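Local coordinates for protein phospholethanolamine N-methyltransferase 2 (Haemonchus contortus, PDB 4KRI) that probably transfers methyl groups from S-adenosylmethionine to phosphomonomethylethanolamine in nematode phosphocholine biosynthesis, at residues E22-G27 against N63-I68; L94-V99 against L161-F166; S175-L180 against V251-N256; V231-G236 against T255-V260; G319-I324 against A428-Q433. All blocks are in the same frame, centred on the assembly; numbering follows the deposited sequence.

Contact 1: residues E22-G27 against N63-I68; sequences EPQQVG and NLDALI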
# COMPACT_ATOMS: atom_id res chain seq x y z
N GLU A 22 17.97 5.40 19.47
CA GLU A 22 18.81 6.25 18.65
C GLU A 22 19.89 5.35 18.07
O GLU A 22 20.52 4.58 18.79
CB GLU A 22 19.41 7.39 19.47
CG GLU A 22 18.38 8.45 19.88
CD GLU A 22 17.72 9.12 18.69
OE1 GLU A 22 18.41 9.44 17.70
OE2 GLU A 22 16.49 9.35 18.74
N PRO A 23 20.10 5.45 16.75
CA PRO A 23 21.06 4.56 16.10
C PRO A 23 22.49 4.88 16.53
O PRO A 23 22.87 6.06 16.61
CB PRO A 23 20.85 4.85 14.61
CG PRO A 23 20.32 6.27 14.56
CD PRO A 23 19.50 6.43 15.81
N GLN A 24 23.28 3.85 16.83
CA GLN A 24 24.64 4.09 17.32
C GLN A 24 25.57 4.53 16.22
O GLN A 24 26.41 5.42 16.44
CB GLN A 24 25.20 2.85 18.01
CG GLN A 24 24.49 2.47 19.31
CD GLN A 24 25.03 1.19 19.91
OE1 GLN A 24 25.39 0.26 19.19
NE2 GLN A 24 25.10 1.14 21.24
N GLN A 25 25.45 3.91 15.06
CA GLN A 25 26.28 4.29 13.91
C GLN A 25 25.41 4.56 12.69
O GLN A 25 24.65 3.69 12.26
CB GLN A 25 27.28 3.18 13.56
CG GLN A 25 28.31 2.87 14.64
CD GLN A 25 29.39 3.94 14.77
OE1 GLN A 25 29.79 4.57 13.79
NE2 GLN A 25 29.88 4.13 15.99
N VAL A 26 25.54 5.76 12.12
CA VAL A 26 24.74 6.12 10.95
C VAL A 26 25.68 6.49 9.81
O VAL A 26 26.70 7.15 10.03
CB VAL A 26 23.81 7.31 11.26
CG1 VAL A 26 23.16 7.85 10.00
CG2 VAL A 26 22.75 6.87 12.23
N GLY A 27 25.38 6.02 8.60
CA GLY A 27 26.10 6.43 7.41
C GLY A 27 25.16 7.26 6.57
O GLY A 27 23.96 6.99 6.54
N ASN A 63 29.39 -1.83 9.80
CA ASN A 63 28.73 -1.95 11.11
C ASN A 63 27.69 -0.84 11.35
O ASN A 63 27.53 -0.35 12.47
CB ASN A 63 29.77 -1.98 12.23
CG ASN A 63 29.25 -2.65 13.50
OD1 ASN A 63 28.61 -3.71 13.44
ND2 ASN A 63 29.51 -2.04 14.64
N LEU A 64 27.01 -0.42 10.29
CA LEU A 64 26.04 0.67 10.42
C LEU A 64 24.71 0.18 10.95
O LEU A 64 24.23 -0.89 10.56
CB LEU A 64 25.78 1.35 9.08
CG LEU A 64 26.97 2.02 8.38
CD1 LEU A 64 26.45 2.66 7.10
CD2 LEU A 64 27.60 3.08 9.26
N ASP A 65 24.10 0.97 11.82
CA ASP A 65 22.72 0.70 12.22
C ASP A 65 21.72 1.29 11.23
O ASP A 65 20.60 0.81 11.12
CB ASP A 65 22.48 1.24 13.63
CG ASP A 65 23.42 0.62 14.64
OD1 ASP A 65 23.22 -0.57 14.98
OD2 ASP A 65 24.37 1.32 15.07
N ALA A 66 22.12 2.33 10.52
CA ALA A 66 21.26 2.93 9.51
C ALA A 66 22.14 3.56 8.46
O ALA A 66 23.19 4.12 8.76
CB ALA A 66 20.34 3.99 10.12
N LEU A 67 21.68 3.45 7.22
CA LEU A 67 22.32 4.09 6.10
C LEU A 67 21.25 4.92 5.41
O LEU A 67 20.22 4.38 4.99
CB LEU A 67 22.83 3.03 5.13
CG LEU A 67 23.42 3.55 3.82
CD1 LEU A 67 24.62 4.46 4.08
CD2 LEU A 67 23.80 2.38 2.95
N ILE A 68 21.48 6.23 5.32
CA ILE A 68 20.53 7.13 4.68
C ILE A 68 21.13 7.57 3.36
O ILE A 68 22.22 8.13 3.33
CB ILE A 68 20.28 8.36 5.56
CG1 ILE A 68 19.79 7.91 6.94
CG2 ILE A 68 19.26 9.28 4.92
CD1 ILE A 68 19.78 9.01 7.97
O HOH W 1 23.36 -0.98 17.52
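The carboxylate of Asp65 meets Gln25 through OD2, whose anti lone pair, on the side away from OD1, takes the backbone N of Gln25 at 2.8 Å. The N-H...O angle of 148° makes this a somewhat bent bond. OD1 instead accepts from a water that also donates to Gln24 OE1, bridging the two side chains. Pro23 CB packs 4.1 Å from Asp65 CB. Asp65 N donates to Gln25 O at 2.8 Å, and Ala66 N adds a weak bond to that oxygen. From here the strands run parallel, 23° apart, as neighbours in what the strand order suggests is a methyltransferase-like Rossmann sheet in the N-terminal half. Gly27 continues the ladder from both its polar atoms, N to Ala66 O and O from Ile68 N, each pair 2.9 Å apart. Bare of a side chain, Gly27 is covered by Leu64, whose CD2 lies 3.7 Å from Gly27 N, and by Leu67 CD1. On the face that carries Val26 and Ala66, Val26 CG1 touches Ile68 CD1 at 4.1 Å.

Contact 2: residues L94-V99 against L161-F166; sequences LRTDGV and LMKKPF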
# COMPACT_ATOMS: atom_id res chain seq x y z
N LEU A 94 25.94 -2.37 6.20
CA LEU A 94 24.94 -2.45 7.28
C LEU A 94 25.12 -3.67 8.16
O LEU A 94 25.48 -4.74 7.68
CB LEU A 94 23.52 -2.48 6.70
CG LEU A 94 23.01 -1.14 6.16
CD1 LEU A 94 21.82 -1.37 5.23
CD2 LEU A 94 22.62 -0.21 7.30
N ARG A 95 24.86 -3.51 9.45
CA ARG A 95 24.67 -4.66 10.34
C ARG A 95 23.40 -5.39 9.95
O ARG A 95 22.48 -4.80 9.39
CB ARG A 95 24.51 -4.19 11.78
CG ARG A 95 25.73 -3.51 12.35
CD ARG A 95 25.42 -2.86 13.70
NE ARG A 95 24.94 -3.83 14.68
CZ ARG A 95 25.27 -3.83 15.96
NH1 ARG A 95 26.10 -2.89 16.42
NH2 ARG A 95 24.79 -4.75 16.79
N THR A 96 23.31 -6.68 10.29
CA THR A 96 22.04 -7.36 10.13
C THR A 96 20.99 -6.63 10.98
O THR A 96 21.29 -6.19 12.10
CB THR A 96 22.14 -8.86 10.50
OG1 THR A 96 23.04 -9.50 9.59
CG2 THR A 96 20.76 -9.53 10.41
N ASP A 97 19.80 -6.47 10.41
CA ASP A 97 18.69 -5.67 10.96
C ASP A 97 18.89 -4.17 10.80
O ASP A 97 18.05 -3.39 11.24
CB ASP A 97 18.38 -6.00 12.43
CG ASP A 97 18.07 -7.46 12.65
OD1 ASP A 97 17.42 -8.07 11.78
OD2 ASP A 97 18.49 -7.98 13.71
N GLY A 98 19.99 -3.77 10.18
CA GLY A 98 20.24 -2.36 9.91
C GLY A 98 19.25 -1.84 8.88
O GLY A 98 18.74 -2.60 8.06
N VAL A 99 18.98 -0.54 8.92
CA VAL A 99 17.91 0.02 8.11
C VAL A 99 18.50 0.88 6.99
O VAL A 99 19.40 1.68 7.23
CB VAL A 99 16.99 0.90 8.97
CG1 VAL A 99 15.90 1.54 8.10
CG2 VAL A 99 16.37 0.06 10.08
N LEU A 161 13.92 -0.04 4.00
CA LEU A 161 14.26 -1.46 3.84
C LEU A 161 15.15 -1.90 4.99
O LEU A 161 15.83 -1.07 5.59
CB LEU A 161 15.03 -1.65 2.52
CG LEU A 161 14.39 -1.10 1.24
CD1 LEU A 161 15.40 -1.10 0.09
CD2 LEU A 161 13.16 -1.90 0.87
N MET A 162 15.15 -3.19 5.31
CA MET A 162 15.97 -3.69 6.42
C MET A 162 16.83 -4.85 5.95
O MET A 162 16.34 -5.74 5.25
CB MET A 162 15.05 -4.13 7.57
CG MET A 162 15.78 -4.58 8.83
SD MET A 162 14.71 -4.63 10.29
CE MET A 162 13.13 -4.17 9.55
N LYS A 163 18.10 -4.87 6.34
CA LYS A 163 18.98 -5.97 5.98
C LYS A 163 18.63 -7.22 6.78
O LYS A 163 18.53 -7.15 8.01
CB LYS A 163 20.43 -5.61 6.28
CG LYS A 163 21.42 -6.70 5.86
CD LYS A 163 22.85 -6.35 6.26
CE LYS A 163 23.80 -7.49 5.90
NZ LYS A 163 25.23 -7.14 6.14
N LYS A 164 18.45 -8.35 6.10
CA LYS A 164 18.06 -9.61 6.76
C LYS A 164 18.85 -10.78 6.18
O LYS A 164 19.35 -10.70 5.05
CB LYS A 164 16.56 -9.87 6.58
CG LYS A 164 15.66 -8.88 7.27
CD LYS A 164 15.78 -8.98 8.78
CE LYS A 164 14.76 -8.07 9.46
NZ LYS A 164 14.87 -8.10 10.95
N PRO A 165 18.98 -11.86 6.96
CA PRO A 165 19.60 -13.09 6.45
C PRO A 165 18.58 -13.93 5.67
O PRO A 165 17.40 -13.94 6.04
CB PRO A 165 20.02 -13.81 7.73
CG PRO A 165 18.97 -13.40 8.73
CD PRO A 165 18.68 -11.94 8.40
N PHE A 166 19.03 -14.61 4.61
CA PHE A 166 18.12 -15.45 3.82
C PHE A 166 18.73 -16.82 3.49
O PHE A 166 19.94 -16.93 3.30
CB PHE A 166 17.74 -14.76 2.50
CG PHE A 166 16.85 -13.57 2.66
CD1 PHE A 166 15.46 -13.72 2.72
CD2 PHE A 166 17.38 -12.29 2.73
CE1 PHE A 166 14.63 -12.61 2.86
CE2 PHE A 166 16.56 -11.19 2.87
CZ PHE A 166 15.19 -11.34 2.94
O HOH W 2 25.51 -8.71 8.65
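Leu161 meets Val99 through its carbonyl O, which lies 3.6 Å from Val99 CG1 and also takes a CA-H contact. Met162 is the non-hydrogen-bonded partner of Val99, and its CG rests 3.5 Å from Asp97 O. Lys163 N donates to Gly98 O at 2.9 Å, N-H...O 167°, and Lys163 O accepts from Asp97 N at 2.8 Å. Its side chain, fully extended with CG anti to the backbone N (chi1 -177°), threads past Arg95 O to bring NZ 2.9 Å from Leu94 O; Leu91 O and a water shared with Thr96 OG1 also accept from NZ, and Glu129 forms a salt bridge with it. Lys164 bends at chi2 and crosses Asp97 at about a right angle, its NZ forming a salt bridge to OD1 at 2.7 Å from above the carboxylate plane. Pro165 CD meets Thr96 CG2 at 3.8 Å. The strand clasps a type II turn, Arg95 to Gly98, and runs antiparallel beside strand 98-105, a placing consistent with the reversed strand of class I methyltransferase sheets.

Contact 3: residues S175-L180 against V251-N256; sequences SFRDFL and VDLSTN. With SAH (S-adenosyl-L-homocysteine), chain D.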
# COMPACT_ATOMS: atom_id res chain seq x y z
N SER A 175 6.30 -14.14 -1.14
CA SER A 175 5.76 -13.14 -0.22
C SER A 175 4.32 -12.78 -0.55
O SER A 175 3.86 -12.97 -1.68
CB SER A 175 6.63 -11.88 -0.19
OG SER A 175 6.38 -11.05 -1.32
N PHE A 176 3.61 -12.26 0.44
CA PHE A 176 2.24 -11.77 0.28
C PHE A 176 2.20 -10.72 -0.83
O PHE A 176 1.34 -10.78 -1.71
CB PHE A 176 1.75 -11.19 1.62
CG PHE A 176 0.31 -10.76 1.62
CD1 PHE A 176 -0.61 -11.31 0.73
CD2 PHE A 176 -0.14 -9.81 2.54
CE1 PHE A 176 -1.94 -10.90 0.74
CE2 PHE A 176 -1.46 -9.40 2.56
CZ PHE A 176 -2.36 -9.95 1.65
N ARG A 177 3.14 -9.78 -0.79
CA ARG A 177 3.22 -8.71 -1.78
C ARG A 177 3.41 -9.31 -3.17
O ARG A 177 2.74 -8.91 -4.13
CB ARG A 177 4.38 -7.76 -1.46
CG ARG A 177 4.37 -6.46 -2.27
CD ARG A 177 5.59 -5.58 -1.98
NE ARG A 177 6.84 -6.19 -2.45
CZ ARG A 177 7.37 -5.98 -3.65
NH1 ARG A 177 6.78 -5.17 -4.52
NH2 ARG A 177 8.49 -6.60 -4.00
N ASP A 178 4.31 -10.28 -3.28
CA ASP A 178 4.61 -10.87 -4.58
C ASP A 178 3.43 -11.70 -5.08
O ASP A 178 3.15 -11.73 -6.28
CB ASP A 178 5.89 -11.71 -4.53
CG ASP A 178 7.15 -10.87 -4.48
OD1 ASP A 178 7.09 -9.68 -4.86
OD2 ASP A 178 8.20 -11.40 -4.07
N PHE A 179 2.74 -12.36 -4.16
CA PHE A 179 1.55 -13.11 -4.51
C PHE A 179 0.48 -12.21 -5.15
O PHE A 179 -0.11 -12.57 -6.16
CB PHE A 179 0.96 -13.80 -3.29
CG PHE A 179 -0.40 -14.39 -3.53
CD1 PHE A 179 -0.55 -15.56 -4.26
CD2 PHE A 179 -1.54 -13.76 -3.04
CE1 PHE A 179 -1.81 -16.09 -4.50
CE2 PHE A 179 -2.79 -14.29 -3.27
CZ PHE A 179 -2.93 -15.45 -4.00
N LEU A 180 0.24 -11.05 -4.53
CA LEU A 180 -0.72 -10.07 -5.05
C LEU A 180 -0.30 -9.57 -6.44
O LEU A 180 -1.11 -9.54 -7.36
CB LEU A 180 -0.84 -8.89 -4.08
CG LEU A 180 -1.45 -9.14 -2.70
CD1 LEU A 180 -1.23 -7.95 -1.76
CD2 LEU A 180 -2.92 -9.44 -2.84
N VAL A 251 -3.13 3.60 1.47
CA VAL A 251 -2.05 2.62 1.52
C VAL A 251 -2.44 1.36 0.76
O VAL A 251 -3.62 0.99 0.71
CB VAL A 251 -1.60 2.30 2.98
CG1 VAL A 251 -1.15 3.58 3.68
CG2 VAL A 251 -2.70 1.60 3.77
N ASP A 252 -1.45 0.73 0.13
CA ASP A 252 -1.70 -0.54 -0.53
C ASP A 252 -0.42 -1.34 -0.53
O ASP A 252 0.67 -0.77 -0.59
CB ASP A 252 -2.15 -0.33 -1.97
CG ASP A 252 -2.95 -1.49 -2.48
OD1 ASP A 252 -4.20 -1.37 -2.59
OD2 ASP A 252 -2.35 -2.56 -2.73
N LEU A 253 -0.54 -2.67 -0.47
CA LEU A 253 0.64 -3.51 -0.45
C LEU A 253 1.14 -3.74 -1.87
O LEU A 253 2.32 -4.02 -2.08
CB LEU A 253 0.32 -4.84 0.24
CG LEU A 253 1.52 -5.76 0.49
CD1 LEU A 253 2.70 -4.99 1.09
CD2 LEU A 253 1.13 -6.89 1.40
N SER A 254 0.24 -3.63 -2.84
CA SER A 254 0.62 -3.91 -4.22
C SER A 254 1.26 -2.72 -4.92
O SER A 254 0.62 -1.68 -5.08
CB SER A 254 -0.60 -4.37 -5.01
OG SER A 254 -0.32 -4.38 -6.41
N THR A 255 2.51 -2.86 -5.36
CA THR A 255 3.17 -1.81 -6.13
C THR A 255 2.54 -1.66 -7.51
O THR A 255 2.55 -0.56 -8.07
CB THR A 255 4.68 -2.04 -6.30
OG1 THR A 255 4.93 -3.42 -6.58
CG2 THR A 255 5.41 -1.62 -5.03
N ASN A 256 2.03 -2.75 -8.08
CA ASN A 256 1.30 -2.65 -9.34
C ASN A 256 0.09 -1.71 -9.24
O ASN A 256 -0.12 -0.88 -10.12
CB ASN A 256 0.82 -4.02 -9.83
CG ASN A 256 1.93 -4.85 -10.43
OD1 ASN A 256 2.99 -4.33 -10.78
ND2 ASN A 256 1.68 -6.15 -10.58
N SAH D . -10.27 0.10 -2.35
CA SAH D . -9.98 0.05 -3.81
CB SAH D . -9.14 -1.24 -4.15
CG SAH D . -9.82 -2.60 -3.98
SD SAH D . -8.71 -3.99 -4.36
C SAH D . -11.21 0.20 -4.61
O SAH D . -12.28 0.43 -4.07
OXT SAH D . -11.11 0.33 -5.82
C5' SAH D . -7.96 -4.53 -2.81
C4' SAH D . -6.70 -3.95 -2.50
O4' SAH D . -6.34 -4.31 -1.14
C3' SAH D . -5.63 -4.53 -3.35
O3' SAH D . -5.03 -3.49 -4.09
C2' SAH D . -4.67 -5.13 -2.43
O2' SAH D . -3.33 -4.96 -2.85
C1' SAH D . -4.95 -4.41 -1.15
N9 SAH D . -4.42 -5.12 0.06
C8 SAH D . -4.67 -6.40 0.43
N7 SAH D . -4.07 -6.62 1.60
C5 SAH D . -3.46 -5.49 2.00
C6 SAH D . -2.70 -5.15 3.12
N6 SAH D . -2.43 -6.07 4.11
N1 SAH D . -2.23 -3.89 3.21
C2 SAH D . -2.48 -2.98 2.26
N3 SAH D . -3.21 -3.27 1.17
C4 SAH D . -3.70 -4.51 1.01
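Phe176 and Leu253 touch at 3.4 Å, CD2 to CD2, a tight apolar contact in which the leucine methyl approaches the ring obliquely. Leu180 CD1 covers one face of that ring, offset toward the rim, and also packs 4.0 Å from Leu253 CB. These three residues line the S-adenosylhomocysteine pocket: Phe176 CZ comes to 3.7 Å from N7 of the adenine, and Leu253 CB lies near C2 of the same base. Asp252 grips the ribose with both oxygens, OD1 taking O3' and OD2 taking O2' at 2.6 Å. An acidic residue at the end of the second strand, paired with the ribose hydroxyls, is the classic signature of Rossmann-fold methyltransferases. The second shell fixes this carboxylate. Ser254 N donates to Asp252 OD2 at 2.8 Å through the anti lone pair, which makes an Asx turn, and Gly232 N donates to OD1. On the helix side, Arg177 lays its CG 3.2 Å from Leu253 O. Its chain then bends at chi3 (67°), and NH2 makes salt bridges with Asp120 and Asp123 of helix 114-124. Further out, each helix start is capped by a serine: Ser175 OG accepts from Asp178 N at 3.0 Å, while Ser254 OG caps Met257 N and is also hydrogen-bonded to Asp181.

Contact 4: residues V231-G236 against T255-V260; sequences VGIGGG and TNMLAV. With SAH (S-adenosyl-L-homocysteine), chain D.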
# COMPACT_ATOMS: atom_id res chain seq x y z
N VAL A 231 -6.09 0.87 -1.03
CA VAL A 231 -6.61 1.93 -1.87
C VAL A 231 -6.61 1.59 -3.38
O VAL A 231 -7.25 2.28 -4.18
CB VAL A 231 -5.85 3.24 -1.57
CG1 VAL A 231 -4.44 3.20 -2.15
CG2 VAL A 231 -6.63 4.45 -2.06
N GLY A 232 -5.91 0.52 -3.76
CA GLY A 232 -5.95 0.04 -5.13
C GLY A 232 -5.38 1.08 -6.09
O GLY A 232 -4.33 1.66 -5.82
N ILE A 233 -6.08 1.34 -7.19
CA ILE A 233 -5.60 2.34 -8.15
C ILE A 233 -6.11 3.75 -7.87
O ILE A 233 -5.91 4.66 -8.68
CB ILE A 233 -5.85 1.93 -9.61
CG1 ILE A 233 -7.34 1.80 -9.90
CG2 ILE A 233 -5.10 0.65 -9.95
CD1 ILE A 233 -7.62 1.48 -11.37
N GLY A 234 -6.77 3.92 -6.72
CA GLY A 234 -6.92 5.26 -6.16
C GLY A 234 -8.28 5.93 -6.30
O GLY A 234 -8.50 7.01 -5.74
N GLY A 235 -9.18 5.31 -7.05
CA GLY A 235 -10.47 5.92 -7.35
C GLY A 235 -11.26 6.37 -6.14
O GLY A 235 -11.82 7.47 -6.12
N GLY A 236 -11.29 5.53 -5.11
CA GLY A 236 -12.00 5.84 -3.89
C GLY A 236 -11.38 6.98 -3.11
O GLY A 236 -12.10 7.87 -2.62
N THR A 255 2.51 -2.86 -5.36
CA THR A 255 3.17 -1.81 -6.13
C THR A 255 2.54 -1.66 -7.51
O THR A 255 2.55 -0.56 -8.07
CB THR A 255 4.68 -2.04 -6.30
OG1 THR A 255 4.93 -3.42 -6.58
CG2 THR A 255 5.41 -1.62 -5.03
N ASN A 256 2.03 -2.75 -8.08
CA ASN A 256 1.30 -2.65 -9.34
C ASN A 256 0.09 -1.71 -9.24
O ASN A 256 -0.12 -0.88 -10.12
CB ASN A 256 0.82 -4.02 -9.83
CG ASN A 256 1.93 -4.85 -10.43
OD1 ASN A 256 2.99 -4.33 -10.78
ND2 ASN A 256 1.68 -6.15 -10.58
N MET A 257 -0.67 -1.85 -8.16
CA MET A 257 -1.83 -1.00 -7.90
C MET A 257 -1.41 0.44 -7.67
O MET A 257 -1.93 1.37 -8.30
CB MET A 257 -2.57 -1.49 -6.65
CG MET A 257 -3.35 -2.75 -6.83
SD MET A 257 -4.79 -2.42 -7.86
CE MET A 257 -5.87 -3.73 -7.35
N LEU A 258 -0.46 0.64 -6.76
CA LEU A 258 -0.13 2.00 -6.37
C LEU A 258 0.61 2.75 -7.47
O LEU A 258 0.52 3.97 -7.56
CB LEU A 258 0.64 2.01 -5.05
CG LEU A 258 0.24 3.22 -4.20
CD1 LEU A 258 -1.18 3.05 -3.71
CD2 LEU A 258 1.19 3.45 -3.04
N ALA A 259 1.34 2.02 -8.33
CA ALA A 259 1.98 2.67 -9.47
C ALA A 259 0.94 3.45 -10.28
O ALA A 259 1.23 4.56 -10.76
CB ALA A 259 2.67 1.64 -10.34
N VAL A 260 -0.24 2.86 -10.44
CA VAL A 260 -1.32 3.48 -11.21
C VAL A 260 -1.91 4.67 -10.46
O VAL A 260 -2.11 5.75 -11.03
CB VAL A 260 -2.43 2.48 -11.51
CG1 VAL A 260 -3.55 3.15 -12.29
CG2 VAL A 260 -1.87 1.29 -12.28
N SAH D . -10.27 0.10 -2.35
CA SAH D . -9.98 0.05 -3.81
CB SAH D . -9.14 -1.24 -4.15
CG SAH D . -9.82 -2.60 -3.98
SD SAH D . -8.71 -3.99 -4.36
C SAH D . -11.21 0.20 -4.61
O SAH D . -12.28 0.43 -4.07
OXT SAH D . -11.11 0.33 -5.82
C5' SAH D . -7.96 -4.53 -2.81
C4' SAH D . -6.70 -3.95 -2.50
O4' SAH D . -6.34 -4.31 -1.14
C3' SAH D . -5.63 -4.53 -3.35
O3' SAH D . -5.03 -3.49 -4.09
C2' SAH D . -4.67 -5.13 -2.43
O2' SAH D . -3.33 -4.96 -2.85
C1' SAH D . -4.95 -4.41 -1.15
N9 SAH D . -4.42 -5.12 0.06
C8 SAH D . -4.67 -6.40 0.43
N7 SAH D . -4.07 -6.62 1.60
C5 SAH D . -3.46 -5.49 2.00
C6 SAH D . -2.70 -5.15 3.12
N6 SAH D . -2.43 -6.07 4.11
N1 SAH D . -2.23 -3.89 3.21
C2 SAH D . -2.48 -2.98 2.26
N3 SAH D . -3.21 -3.27 1.17
C4 SAH D . -3.70 -4.51 1.01
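Apolar packing joins the cofactor-side loop, through Val231, Gly232 and Ile233, to Met257, Leu258 and Val260 in the first turns of helix 255-268, and all six residues are buried. Ile233 and Val260 lie side by side and point the same way, Ile233 CG2 being 3.6 Å from Val260 CB. With chi1 at 62°, CG1 of Ile233 sits between the backbone N and the carbonyl carbon, and CG2 is the branch that faces the helix; it also reaches Met257 SD at 3.7 Å. Separately, Val231 CG1 meets Leu258 CD1 at 3.6 Å, the two side chains crossing at about a right angle. The loop is a type II' turn from Val231 to Gly234, closed by Gly234 N to Val231 O at 3.1 Å. It lies within a run, Gly230 to Gly235, consistent with the glycine-rich GxGxxG pattern that follows the first strand in Rossmann-type folds. Gly232, at a positive phi of 63°, carries no side chain, and its CA approaches CB of S-adenosylhomocysteine to 3.6 Å. Met257 packs against the ribose of the same cofactor: with CG anti to the carbonyl carbon (chi1 -73°), Met257 CG lies 3.3 Å from the ribose O3', and CE is also close to that oxygen.

Contact 5: residues G319-I324 against A428-Q433; sequences GGKVLI and AAVKPQ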
# COMPACT_ATOMS: atom_id res chain seq x y z
N GLY A 319 -13.43 9.10 19.14
CA GLY A 319 -14.63 9.57 18.46
C GLY A 319 -14.60 9.34 16.96
O GLY A 319 -15.59 9.57 16.27
N GLY A 320 -13.46 8.88 16.44
CA GLY A 320 -13.32 8.61 15.01
C GLY A 320 -14.09 7.39 14.56
O GLY A 320 -14.52 6.57 15.37
N LYS A 321 -14.26 7.25 13.25
CA LYS A 321 -15.13 6.20 12.71
C LYS A 321 -14.42 5.33 11.69
O LYS A 321 -13.68 5.83 10.84
CB LYS A 321 -16.38 6.82 12.09
CG LYS A 321 -17.33 5.78 11.50
CD LYS A 321 -18.69 6.37 11.11
CE LYS A 321 -19.66 6.35 12.28
NZ LYS A 321 -20.97 6.99 11.95
N VAL A 322 -14.66 4.02 11.78
CA VAL A 322 -14.16 3.06 10.80
C VAL A 322 -15.33 2.55 9.99
O VAL A 322 -16.41 2.36 10.53
CB VAL A 322 -13.39 1.91 11.49
CG1 VAL A 322 -14.25 1.22 12.54
CG2 VAL A 322 -12.89 0.89 10.45
N LEU A 323 -15.14 2.39 8.68
CA LEU A 323 -16.16 1.82 7.81
C LEU A 323 -15.46 0.91 6.82
O LEU A 323 -14.50 1.32 6.16
CB LEU A 323 -16.93 2.93 7.09
CG LEU A 323 -18.21 2.51 6.36
CD1 LEU A 323 -19.19 3.67 6.30
CD2 LEU A 323 -17.90 2.01 4.97
N ILE A 324 -15.92 -0.33 6.74
CA ILE A 324 -15.29 -1.33 5.88
C ILE A 324 -16.38 -2.09 5.11
O ILE A 324 -17.43 -2.42 5.67
CB ILE A 324 -14.50 -2.36 6.73
CG1 ILE A 324 -13.42 -1.66 7.57
CG2 ILE A 324 -13.86 -3.45 5.86
CD1 ILE A 324 -12.73 -2.57 8.59
N ALA A 428 -19.38 -0.87 10.30
CA ALA A 428 -18.94 0.46 10.75
C ALA A 428 -18.94 0.50 12.26
O ALA A 428 -19.68 -0.25 12.90
CB ALA A 428 -19.85 1.54 10.19
N ALA A 429 -18.10 1.35 12.85
CA ALA A 429 -18.05 1.50 14.30
C ALA A 429 -17.26 2.74 14.66
O ALA A 429 -16.60 3.35 13.80
CB ALA A 429 -17.43 0.27 14.96
N VAL A 430 -17.33 3.12 15.92
CA VAL A 430 -16.63 4.31 16.39
C VAL A 430 -15.70 4.01 17.57
O VAL A 430 -15.94 3.09 18.36
CB VAL A 430 -17.63 5.48 16.72
CG1 VAL A 430 -18.70 5.58 15.66
CG2 VAL A 430 -18.28 5.26 18.03
N LYS A 431 -14.62 4.78 17.66
CA LYS A 431 -13.70 4.68 18.79
C LYS A 431 -14.27 5.56 19.89
O LYS A 431 -14.64 6.69 19.64
CB LYS A 431 -12.31 5.19 18.39
CG LYS A 431 -11.29 5.17 19.53
CD LYS A 431 -9.88 5.40 18.99
CE LYS A 431 -8.84 5.45 20.10
NZ LYS A 431 -7.48 5.56 19.47
N PRO A 432 -14.37 5.02 21.12
CA PRO A 432 -15.03 5.80 22.17
C PRO A 432 -14.41 7.15 22.45
O PRO A 432 -13.19 7.28 22.27
CB PRO A 432 -14.92 4.90 23.43
CG PRO A 432 -14.19 3.64 22.99
CD PRO A 432 -14.24 3.60 21.48
N GLN A 433 -15.29 8.10 22.80
CA GLN A 433 -15.03 9.45 23.36
C GLN A 433 -15.31 10.68 22.47
O GLN A 433 -14.95 11.80 22.84
CB GLN A 433 -13.67 9.54 24.03
CG GLN A 433 -13.55 8.68 25.26
CD GLN A 433 -12.11 8.44 25.63
OE1 GLN A 433 -11.23 9.21 25.24
NE2 GLN A 433 -11.86 7.37 26.38
OXT GLN A 433 -15.89 10.61 21.39
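Val322 and Ala429 form the hydrogen-bonded pair of this antiparallel ladder, each using both of its backbone polar atoms. Val322 N reaches Ala429 O at 2.9 Å, with an N-H...O angle of 164°, and Ala429 N returns to Val322 O at 3.0 Å. Next along, Lys431 N donates to Gly320 O at 2.9 Å, nearly along the C=O axis. The last rung is of another quality: Gly319 N lies 2.7 Å from Lys431 O, but at a bent 137° and well above the carbonyl plane, where segment 319-324 turns a corner. The intervening Lys321 and Leu323 form non-hydrogen-bonded pairs with Val430 and Ala428, and the backbones of Lys321 and Leu323 bond instead to strand 290-296. Val322 O also takes a CA-H...O contact from Ala428, whose CA is 3.2 Å away. Lys321 bends at chi3 (-88°), which brings CE 3.6 Å from Val430 CG1, and its NZ is hydrogen-bonded to Phe217 O. Lys431 stretches out so that NZ donates to Tyr313 O, Leu316 O and Asn288 OD1. Three oxygen acceptors are consistent with a charged ammonium; through these bonds Lys431, just after the strand, ties the C-terminal end to the parts that hold Asn288, Tyr313 and Leu316, in addition to the ladder.

Overall arrangement
Contacts 1 and 2 come first along the chain, their centres 11 Å apart, and strands 64-70 and 98-105 join them directly through Leu67 N to Val99 O. Contacts 3 and 4 follow, also 11 Å apart; they share Thr255 and Asn256 at the start of helix 255-268 and both touch S-adenosylhomocysteine. Contact 5 ends the chain, its centre 25 Å from that of contact 4. In strand order, contacts 2 and 5 occupy the same place, a parallel strand against the reversed one, in the N-terminal and C-terminal halves. This is consistent with two related methyltransferase-like domains, of which the C-terminal one binds the cofactor here. Contact 3, about 8 Å from contact 2 at the nearest atoms, lies toward their junction.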